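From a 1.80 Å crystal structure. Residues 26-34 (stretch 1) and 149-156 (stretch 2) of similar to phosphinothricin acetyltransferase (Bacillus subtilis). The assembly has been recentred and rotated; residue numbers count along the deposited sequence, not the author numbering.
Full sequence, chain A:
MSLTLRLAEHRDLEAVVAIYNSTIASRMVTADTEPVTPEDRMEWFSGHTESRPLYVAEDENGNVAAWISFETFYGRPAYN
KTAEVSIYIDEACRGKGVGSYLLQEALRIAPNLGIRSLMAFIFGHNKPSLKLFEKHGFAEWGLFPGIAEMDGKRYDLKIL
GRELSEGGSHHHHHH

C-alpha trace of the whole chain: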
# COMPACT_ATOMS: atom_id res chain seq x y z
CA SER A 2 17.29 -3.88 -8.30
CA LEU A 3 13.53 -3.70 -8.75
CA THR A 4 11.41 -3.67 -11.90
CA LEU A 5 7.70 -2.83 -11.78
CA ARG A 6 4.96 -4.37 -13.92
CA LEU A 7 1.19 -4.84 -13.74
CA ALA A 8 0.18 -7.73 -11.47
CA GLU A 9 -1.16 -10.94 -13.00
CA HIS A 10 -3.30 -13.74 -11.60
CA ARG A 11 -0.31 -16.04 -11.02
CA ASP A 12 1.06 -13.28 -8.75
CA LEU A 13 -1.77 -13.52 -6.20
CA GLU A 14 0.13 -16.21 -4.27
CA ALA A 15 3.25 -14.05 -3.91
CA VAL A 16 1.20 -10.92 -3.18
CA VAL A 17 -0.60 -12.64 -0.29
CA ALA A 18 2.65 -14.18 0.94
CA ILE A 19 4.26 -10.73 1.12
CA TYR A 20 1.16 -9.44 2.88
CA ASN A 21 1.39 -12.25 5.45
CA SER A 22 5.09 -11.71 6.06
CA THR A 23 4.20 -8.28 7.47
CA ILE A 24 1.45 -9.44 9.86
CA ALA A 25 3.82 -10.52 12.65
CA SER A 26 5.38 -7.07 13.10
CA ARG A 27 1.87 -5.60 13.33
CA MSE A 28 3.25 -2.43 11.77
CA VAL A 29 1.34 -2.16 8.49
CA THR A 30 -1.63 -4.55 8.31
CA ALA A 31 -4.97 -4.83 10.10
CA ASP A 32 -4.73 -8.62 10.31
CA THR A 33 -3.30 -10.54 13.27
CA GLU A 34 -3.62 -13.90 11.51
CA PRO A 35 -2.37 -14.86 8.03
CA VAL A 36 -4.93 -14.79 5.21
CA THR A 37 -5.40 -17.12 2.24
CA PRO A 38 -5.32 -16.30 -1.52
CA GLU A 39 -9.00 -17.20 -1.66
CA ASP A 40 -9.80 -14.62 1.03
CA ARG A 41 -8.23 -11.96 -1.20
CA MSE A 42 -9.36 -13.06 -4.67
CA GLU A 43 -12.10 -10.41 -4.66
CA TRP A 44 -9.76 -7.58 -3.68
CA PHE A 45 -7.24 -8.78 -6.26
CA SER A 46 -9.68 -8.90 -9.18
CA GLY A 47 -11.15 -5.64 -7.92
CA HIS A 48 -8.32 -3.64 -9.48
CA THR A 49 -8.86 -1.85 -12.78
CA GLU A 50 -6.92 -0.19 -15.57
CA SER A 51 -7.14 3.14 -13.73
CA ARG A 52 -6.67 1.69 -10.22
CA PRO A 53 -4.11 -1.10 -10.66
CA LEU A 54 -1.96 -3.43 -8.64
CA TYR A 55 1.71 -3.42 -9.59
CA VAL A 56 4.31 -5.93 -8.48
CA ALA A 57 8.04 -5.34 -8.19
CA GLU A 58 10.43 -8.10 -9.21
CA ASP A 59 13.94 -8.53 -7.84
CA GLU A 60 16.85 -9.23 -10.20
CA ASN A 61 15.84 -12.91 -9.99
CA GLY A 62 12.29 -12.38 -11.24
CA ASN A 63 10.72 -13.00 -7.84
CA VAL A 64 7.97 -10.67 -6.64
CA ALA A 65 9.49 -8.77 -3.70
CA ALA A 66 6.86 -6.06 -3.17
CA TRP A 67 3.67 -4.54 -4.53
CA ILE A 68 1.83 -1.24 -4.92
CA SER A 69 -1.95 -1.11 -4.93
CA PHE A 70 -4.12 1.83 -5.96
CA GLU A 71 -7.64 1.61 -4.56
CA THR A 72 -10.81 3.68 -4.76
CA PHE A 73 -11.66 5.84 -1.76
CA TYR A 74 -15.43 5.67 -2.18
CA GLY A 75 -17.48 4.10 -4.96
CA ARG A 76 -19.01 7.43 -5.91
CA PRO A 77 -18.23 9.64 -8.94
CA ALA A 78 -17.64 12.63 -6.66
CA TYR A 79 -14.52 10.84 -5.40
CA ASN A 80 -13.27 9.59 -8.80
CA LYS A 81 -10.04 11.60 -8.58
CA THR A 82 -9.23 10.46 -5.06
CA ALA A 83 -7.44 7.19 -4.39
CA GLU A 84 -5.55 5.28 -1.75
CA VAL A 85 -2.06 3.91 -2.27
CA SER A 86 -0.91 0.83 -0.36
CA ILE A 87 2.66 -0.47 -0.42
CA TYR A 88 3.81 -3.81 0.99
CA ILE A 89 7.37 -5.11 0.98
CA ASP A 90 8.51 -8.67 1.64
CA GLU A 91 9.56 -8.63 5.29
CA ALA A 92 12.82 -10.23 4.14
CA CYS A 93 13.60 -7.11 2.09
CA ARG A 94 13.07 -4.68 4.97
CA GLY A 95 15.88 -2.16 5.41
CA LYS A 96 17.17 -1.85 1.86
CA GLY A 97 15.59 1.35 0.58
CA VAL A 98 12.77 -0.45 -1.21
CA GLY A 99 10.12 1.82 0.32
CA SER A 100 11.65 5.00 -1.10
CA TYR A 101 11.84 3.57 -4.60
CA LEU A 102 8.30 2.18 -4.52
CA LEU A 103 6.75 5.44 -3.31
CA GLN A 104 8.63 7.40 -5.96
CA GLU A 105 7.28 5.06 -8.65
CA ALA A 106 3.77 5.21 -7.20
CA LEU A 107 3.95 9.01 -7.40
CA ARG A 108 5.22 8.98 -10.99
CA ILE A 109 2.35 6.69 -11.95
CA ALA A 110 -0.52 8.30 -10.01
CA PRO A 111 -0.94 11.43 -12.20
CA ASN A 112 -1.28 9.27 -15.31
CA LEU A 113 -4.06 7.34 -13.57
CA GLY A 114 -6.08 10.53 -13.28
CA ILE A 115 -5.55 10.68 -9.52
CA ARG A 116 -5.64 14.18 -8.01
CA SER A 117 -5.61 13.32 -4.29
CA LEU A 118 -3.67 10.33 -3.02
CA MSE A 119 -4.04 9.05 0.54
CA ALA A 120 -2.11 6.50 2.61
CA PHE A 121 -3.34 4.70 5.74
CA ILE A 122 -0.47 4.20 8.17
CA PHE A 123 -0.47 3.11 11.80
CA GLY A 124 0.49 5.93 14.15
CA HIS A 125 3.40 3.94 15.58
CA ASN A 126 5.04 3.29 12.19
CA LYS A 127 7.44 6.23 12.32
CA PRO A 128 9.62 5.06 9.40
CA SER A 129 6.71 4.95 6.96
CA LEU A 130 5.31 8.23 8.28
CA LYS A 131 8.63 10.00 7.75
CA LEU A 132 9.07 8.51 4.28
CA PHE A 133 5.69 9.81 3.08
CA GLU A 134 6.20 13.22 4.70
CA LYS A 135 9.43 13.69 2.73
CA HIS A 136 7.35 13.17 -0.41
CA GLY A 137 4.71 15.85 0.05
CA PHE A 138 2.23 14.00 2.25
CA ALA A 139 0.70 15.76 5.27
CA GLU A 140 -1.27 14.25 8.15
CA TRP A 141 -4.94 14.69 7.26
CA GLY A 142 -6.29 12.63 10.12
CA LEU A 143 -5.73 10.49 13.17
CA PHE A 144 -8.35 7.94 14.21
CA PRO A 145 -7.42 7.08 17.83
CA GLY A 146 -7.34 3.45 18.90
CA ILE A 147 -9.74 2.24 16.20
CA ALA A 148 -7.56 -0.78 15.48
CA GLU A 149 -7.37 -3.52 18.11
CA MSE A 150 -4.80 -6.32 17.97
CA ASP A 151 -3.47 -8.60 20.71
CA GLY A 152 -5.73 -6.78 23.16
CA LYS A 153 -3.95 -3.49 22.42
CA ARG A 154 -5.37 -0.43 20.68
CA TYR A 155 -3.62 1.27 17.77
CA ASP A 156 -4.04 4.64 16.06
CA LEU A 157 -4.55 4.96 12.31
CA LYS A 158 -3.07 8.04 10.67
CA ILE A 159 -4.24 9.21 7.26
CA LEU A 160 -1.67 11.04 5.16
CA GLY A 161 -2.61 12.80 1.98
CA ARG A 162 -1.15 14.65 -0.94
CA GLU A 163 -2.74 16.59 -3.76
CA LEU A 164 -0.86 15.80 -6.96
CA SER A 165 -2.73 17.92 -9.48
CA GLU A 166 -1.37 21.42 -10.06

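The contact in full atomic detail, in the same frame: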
# COMPACT_ATOMS: atom_id res chain seq x y z
N SER A 26 4.90 -8.34 12.56
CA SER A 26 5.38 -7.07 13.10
C SER A 26 4.25 -6.14 13.50
O SER A 26 4.48 -5.16 14.21
CB SER A 26 6.28 -6.37 12.08
OG SER A 26 5.53 -5.97 10.94
N ARG A 27 3.03 -6.43 13.03
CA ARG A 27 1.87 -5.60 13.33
C ARG A 27 2.24 -4.13 13.19
O ARG A 27 2.00 -3.32 14.08
CB ARG A 27 1.34 -5.89 14.74
CG ARG A 27 0.66 -7.24 14.84
CD ARG A 27 0.10 -7.50 16.22
NE ARG A 27 -0.71 -8.71 16.26
CZ ARG A 27 -0.26 -9.93 15.98
NH1 ARG A 27 1.01 -10.12 15.65
NH2 ARG A 27 -1.08 -10.97 16.05
N MSE A 28 2.82 -3.79 12.04
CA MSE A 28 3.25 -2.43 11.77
C MSE A 28 2.55 -1.82 10.56
O MSE A 28 2.52 -0.60 10.41
CB MSE A 28 4.76 -2.41 11.54
CG MSE A 28 5.39 -1.03 11.62
SE MSE A 28 5.70 -0.50 13.46
CE MSE A 28 7.61 -0.22 13.36
N VAL A 29 1.98 -2.66 9.69
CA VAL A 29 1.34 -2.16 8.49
C VAL A 29 -0.05 -2.71 8.16
O VAL A 29 -0.84 -2.04 7.49
CB VAL A 29 2.24 -2.38 7.26
N THR A 30 -0.34 -3.93 8.61
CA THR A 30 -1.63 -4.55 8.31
C THR A 30 -2.61 -4.63 9.47
O THR A 30 -2.23 -4.61 10.64
CB THR A 30 -1.44 -5.97 7.73
OG1 THR A 30 -2.72 -6.59 7.56
CG2 THR A 30 -0.59 -6.81 8.67
N ALA A 31 -3.89 -4.74 9.12
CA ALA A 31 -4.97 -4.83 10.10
C ALA A 31 -5.34 -6.27 10.43
O ALA A 31 -6.39 -6.53 11.02
CB ALA A 31 -6.19 -4.09 9.59
N ASP A 32 -4.49 -7.21 10.04
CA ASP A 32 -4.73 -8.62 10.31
C ASP A 32 -3.72 -9.13 11.34
O ASP A 32 -2.55 -8.75 11.30
CB ASP A 32 -4.62 -9.45 9.03
CG ASP A 32 -5.87 -9.40 8.18
OD1 ASP A 32 -6.92 -9.92 8.62
OD2 ASP A 32 -5.81 -8.84 7.06
N THR A 33 -4.18 -9.98 12.25
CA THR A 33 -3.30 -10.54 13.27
C THR A 33 -2.99 -11.99 12.90
O THR A 33 -2.06 -12.59 13.42
CB THR A 33 -3.97 -10.53 14.67
OG1 THR A 33 -5.11 -11.39 14.67
CG2 THR A 33 -4.41 -9.12 15.03
N GLU A 34 -3.79 -12.53 11.98
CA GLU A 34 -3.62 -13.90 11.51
C GLU A 34 -3.44 -13.91 10.00
O GLU A 34 -4.06 -13.11 9.29
CB GLU A 34 -4.85 -14.74 11.89
CG GLU A 34 -5.08 -14.87 13.39
CD GLU A 34 -3.99 -15.67 14.08
OE1 GLU A 34 -4.04 -15.79 15.32
OE2 GLU A 34 -3.08 -16.18 13.39
N GLU A 149 -7.69 -2.73 16.92
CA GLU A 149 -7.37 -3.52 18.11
C GLU A 149 -6.72 -4.83 17.71
O GLU A 149 -7.28 -5.58 16.92
CB GLU A 149 -8.62 -3.82 18.93
CG GLU A 149 -8.32 -4.61 20.20
CD GLU A 149 -9.56 -5.01 20.95
OE1 GLU A 149 -10.36 -4.12 21.30
OE2 GLU A 149 -9.74 -6.23 21.20
N MSE A 150 -5.53 -5.09 18.25
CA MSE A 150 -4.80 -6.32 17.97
C MSE A 150 -4.05 -6.77 19.22
O MSE A 150 -3.39 -5.97 19.88
CB MSE A 150 -3.81 -6.11 16.83
CG MSE A 150 -4.44 -5.59 15.55
SE MSE A 150 -3.17 -5.52 14.10
CE MSE A 150 -2.33 -3.83 14.51
N ASP A 151 -4.15 -8.05 19.54
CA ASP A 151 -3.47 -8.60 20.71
C ASP A 151 -3.95 -7.90 21.99
O ASP A 151 -3.19 -7.76 22.95
CB ASP A 151 -1.96 -8.41 20.58
CG ASP A 151 -1.39 -9.13 19.38
OD1 ASP A 151 -0.23 -8.83 19.01
OD2 ASP A 151 -2.08 -10.00 18.82
N GLY A 152 -5.20 -7.45 21.98
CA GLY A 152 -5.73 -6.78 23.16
C GLY A 152 -5.20 -5.37 23.37
O GLY A 152 -5.40 -4.79 24.43
N LYS A 153 -4.52 -4.83 22.36
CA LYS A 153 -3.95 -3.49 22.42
C LYS A 153 -4.59 -2.61 21.34
O LYS A 153 -4.92 -3.09 20.25
CB LYS A 153 -2.44 -3.53 22.19
CG LYS A 153 -1.63 -3.97 23.40
CD LYS A 153 -1.65 -2.90 24.48
CE LYS A 153 -0.86 -3.34 25.71
NZ LYS A 153 0.55 -3.68 25.38
N ARG A 154 -4.77 -1.33 21.64
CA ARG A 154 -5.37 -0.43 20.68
C ARG A 154 -4.33 0.39 19.93
O ARG A 154 -3.37 0.88 20.52
CB ARG A 154 -6.38 0.46 21.39
CG ARG A 154 -7.48 -0.36 22.07
CD ARG A 154 -8.47 0.52 22.77
NE ARG A 154 -9.18 1.38 21.83
CZ ARG A 154 -10.06 2.30 22.19
NH1 ARG A 154 -10.66 3.04 21.27
NH2 ARG A 154 -10.34 2.48 23.48
N TYR A 155 -4.54 0.53 18.63
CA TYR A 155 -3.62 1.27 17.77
C TYR A 155 -4.30 2.42 17.03
O TYR A 155 -5.48 2.33 16.70
CB TYR A 155 -3.02 0.32 16.72
CG TYR A 155 -2.24 -0.84 17.29
CD1 TYR A 155 -2.89 -1.92 17.89
CD2 TYR A 155 -0.86 -0.86 17.23
CE1 TYR A 155 -2.17 -2.99 18.41
CE2 TYR A 155 -0.12 -1.92 17.74
CZ TYR A 155 -0.78 -2.98 18.33
OH TYR A 155 -0.05 -4.04 18.82
N ASP A 156 -3.54 3.47 16.77
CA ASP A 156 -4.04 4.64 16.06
C ASP A 156 -3.81 4.49 14.56
O ASP A 156 -2.80 3.92 14.14
CB ASP A 156 -3.29 5.90 16.51
CG ASP A 156 -3.58 6.31 17.94
OD1 ASP A 156 -2.90 7.25 18.41
OD2 ASP A 156 -4.47 5.72 18.58

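The salt bridge that ties these two stretches together works without a hydrogen bond. Arg27 NE lies 2.8 Å from Asp151 OD1, close enough for a strong charge attraction, yet the carboxylate oxygen sits over one face of the guanidinium, well out of its plane, and no N-H points at it. The pairing is therefore electrostatic alone, and no other polar bond crosses the contact.

The backbones explain why side chains must do the work. Stretch 2 is a β-hairpin: its two strands are joined by a type I' turn from Met150 to Lys153 and closed by a pair of backbone hydrogen bonds, Met150 N to Lys153 O at 2.9 Å and Lys153 N to Met150 O at 3.0 Å. Asp151 and Gly152 occupy the turn's corners, both with positive phi, a conformation that glycine adopts readily. Stretch 1 has no regular helix or strand, and it does not extend the hairpin's sheet. Its nearest backbone approach is Thr33 CA to Met150 CA, 6.5 Å. Within it, Asp32 N donates to Thr30 OG1 at 3.1 Å, a local bond that links the loop to itself.

Arg27 follows a helix and is the first residue to leave helical geometry, with phi at 43°. Its CA-to-CB bond points toward the hairpin, and chi1 in m with chi2 and chi3 in t gives an extended chain that carries the guanidinium to the turn. Asp151 starts sideways, but its side chain brings the carboxylate nearer.

Selenomethionine Met150 supplies the apolar centre and has the largest covered area of any residue here, 96 Å², against 87 Å² for Arg27. Its side chain runs inward from the hairpin to the bend of the loop, where its SE lies 3.7 Å from Thr30 O and 4.3 Å from Asp32 O. These are packing distances: the large, polarizable selenium fills space beside the loop's carbonyls. Nearer the backbone, Thr33 CG2 meets Met150 CB at 3.6 Å, a methyl-to-methylene contact that suits the threonine's apolar branch. Met150 CB also lies 4.1 Å from Arg27 NE, near the plane of the guanidinium at its edge, so the apolar packing and the charge pair adjoin.

Tyr155, on the returning strand, adds a looser contact, its OH 4.3 Å from Arg27 CD. The rule to read from this small interface, 303 Å² in all, is economical: a tight turn presents one acid and one long apolar side chain, and a single arginine engages both.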